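Local atomic coordinates of outer membrane usher protein PapC (Escherichia coli, PDB entry 3L48), a protein that helps export pilus subunits across the bacterial outer membrane and assemble them there, serving as the pore-forming usher of this pathway. Residues 24-29 with 56-61. Sequence-based numbering, arbitrary orientation.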
loop_
_atom_site.group_PDB
_atom_site.type_symbol
_atom_site.label_atom_id
_atom_site.label_comp_id
_atom_site.label_asym_id
_atom_site.label_seq_id
_atom_site.Cartn_x
_atom_site.Cartn_y
_atom_site.Cartn_z
ATOM N N PHE A 24 4.332 10.711 4.595
ATOM C CA PHE A 24 5.673 10.192 4.829
ATOM C C PHE A 24 5.752 9.518 6.198
ATOM O O PHE A 24 5.561 10.164 7.227
ATOM C CB PHE A 24 6.654 11.367 4.759
ATOM C CG PHE A 24 8.100 10.984 4.900
ATOM C CD1 PHE A 24 8.734 11.060 6.129
ATOM C CD2 PHE A 24 8.837 10.587 3.796
ATOM C CE1 PHE A 24 10.071 10.725 6.259
ATOM C CE2 PHE A 24 10.176 10.249 3.921
ATOM C CZ PHE A 24 10.792 10.321 5.157
ATOM N N GLY A 25 6.027 8.217 6.214
ATOM C CA GLY A 25 6.180 7.502 7.469
ATOM C C GLY A 25 5.000 6.621 7.833
ATOM O O GLY A 25 5.019 5.942 8.858
ATOM N N ALA A 26 3.963 6.637 7.001
ATOM C CA ALA A 26 2.831 5.736 7.186
ATOM C C ALA A 26 3.287 4.294 6.963
ATOM O O ALA A 26 4.228 4.048 6.211
ATOM C CB ALA A 26 1.709 6.091 6.222
ATOM N N SER A 27 2.627 3.344 7.614
ATOM C CA SER A 27 2.966 1.937 7.426
ATOM C C SER A 27 1.934 1.221 6.562
ATOM O O SER A 27 0.756 1.572 6.564
ATOM C CB SER A 27 3.106 1.224 8.772
ATOM O OG SER A 27 1.869 1.204 9.457
ATOM N N VAL A 28 2.387 0.213 5.827
ATOM C CA VAL A 28 1.507 -0.589 4.990
ATOM C C VAL A 28 1.541 -2.028 5.491
ATOM O O VAL A 28 2.608 -2.636 5.587
ATOM C CB VAL A 28 1.947 -0.558 3.517
ATOM C CG1 VAL A 28 0.915 -1.250 2.644
ATOM C CG2 VAL A 28 2.153 0.876 3.062
ATOM N N THR A 29 0.374 -2.570 5.815
ATOM C CA THR A 29 0.301 -3.889 6.427
ATOM C C THR A 29 -0.594 -4.830 5.636
ATOM O O THR A 29 -1.574 -4.405 5.019
ATOM C CB THR A 29 -0.217 -3.810 7.875
ATOM O OG1 THR A 29 -1.483 -3.144 7.892
ATOM C CG2 THR A 29 0.764 -3.044 8.754
ATOM N N LEU A 56 -4.416 -4.642 1.498
ATOM C CA LEU A 56 -3.469 -4.017 2.407
ATOM C C LEU A 56 -4.126 -2.831 3.090
ATOM O O LEU A 56 -5.002 -2.180 2.520
ATOM C CB LEU A 56 -2.220 -3.556 1.655
ATOM C CG LEU A 56 -1.473 -4.600 0.821
ATOM C CD1 LEU A 56 -0.181 -4.010 0.269
ATOM C CD2 LEU A 56 -1.180 -5.849 1.639
ATOM N N SER A 57 -3.709 -2.555 4.318
ATOM C CA SER A 57 -4.174 -1.366 5.013
ATOM C C SER A 57 -3.016 -0.390 5.189
ATOM O O SER A 57 -1.882 -0.794 5.453
ATOM C CB SER A 57 -4.799 -1.724 6.364
ATOM O OG SER A 57 -3.803 -2.045 7.314
ATOM N N VAL A 58 -3.305 0.893 5.018
ATOM C CA VAL A 58 -2.307 1.935 5.191
ATOM C C VAL A 58 -2.581 2.667 6.495
ATOM O O VAL A 58 -3.663 3.217 6.694
ATOM C CB VAL A 58 -2.330 2.925 4.019
ATOM C CG1 VAL A 58 -1.254 3.984 4.196
ATOM C CG2 VAL A 58 -2.139 2.174 2.710
ATOM N N ASN A 59 -1.598 2.669 7.386
ATOM C CA ASN A 59 -1.806 3.194 8.726
ATOM C C ASN A 59 -0.998 4.448 9.024
ATOM O O ASN A 59 0.178 4.540 8.675
ATOM C CB ASN A 59 -1.474 2.121 9.765
ATOM C CG ASN A 59 -1.890 0.734 9.321
ATOM O OD1 ASN A 59 -1.062 -0.058 8.861
ATOM N ND2 ASN A 59 -3.177 0.435 9.443
ATOM N N TRP A 60 -1.652 5.415 9.662
ATOM C CA TRP A 60 -0.960 6.529 10.301
ATOM C C TRP A 60 -1.849 7.150 11.374
ATOM O O TRP A 60 -3.060 6.935 11.380
ATOM C CB TRP A 60 -0.470 7.570 9.284
ATOM C CG TRP A 60 -1.528 8.391 8.618
ATOM C CD1 TRP A 60 -2.062 9.569 9.066
ATOM C CD2 TRP A 60 -2.155 8.120 7.355
ATOM N NE1 TRP A 60 -2.992 10.038 8.164
ATOM C CE2 TRP A 60 -3.068 9.172 7.113
ATOM C CE3 TRP A 60 -2.033 7.093 6.414
ATOM C CZ2 TRP A 60 -3.859 9.214 5.964
ATOM C CZ3 TRP A 60 -2.821 7.141 5.279
ATOM C CH2 TRP A 60 -3.722 8.195 5.063
ATOM N N ASP A 61 -1.240 7.902 12.284
ATOM C CA ASP A 61 -1.956 8.472 13.421
ATOM C C ASP A 61 -2.672 7.377 14.201
ATOM O O ASP A 61 -3.842 7.514 14.556
ATOM C CB ASP A 61 -2.942 9.549 12.962
ATOM C CG ASP A 61 -2.244 10.796 12.446
ATOM O OD1 ASP A 61 -1.021 10.928 12.672
ATOM O OD2 ASP A 61 -2.915 11.646 11.820
#
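Ser27 and Asn59 form an antiparallel hydrogen-bonded pair at the centre of one sheet of the Ig-like, Greek-key C-terminal domain of the usher. The N of Asn59 gives a nearly straight bond to the O of Ser27 (2.7 Å, 174°), and the N of Ser27 returns one to the O of Asn59 (2.9 Å). At the next hydrogen-bonded pair, Thr29 and Ser57 repeat this exchange and illustrate how side chains can reinforce a backbone ladder. Their first torsions (56° and 75°) each set the hydroxyl between the backbone N and carbonyl carbon, and Thr29 OG1 meets Ser57 OG at 2.6 Å in a hydrogen bond. The amide end of Asn59 leans over toward this row, on the same face. An alanine in place of Asn59 would remove the amide that lies beside the hydroxyls of Ser27 and Thr29, and would probably leave both freer to turn. Alternation sends Val28 and Val58 to the opposite face, where Val28 and Leu56 both touch Leu47 of the second sheet; Val28 CG1, anti to its backbone N, packs 3.8 Å from Leu56 CD1. Just before the strand that begins at Ser27, Ala26 CB approaches Trp60 CE3 at 3.9 Å.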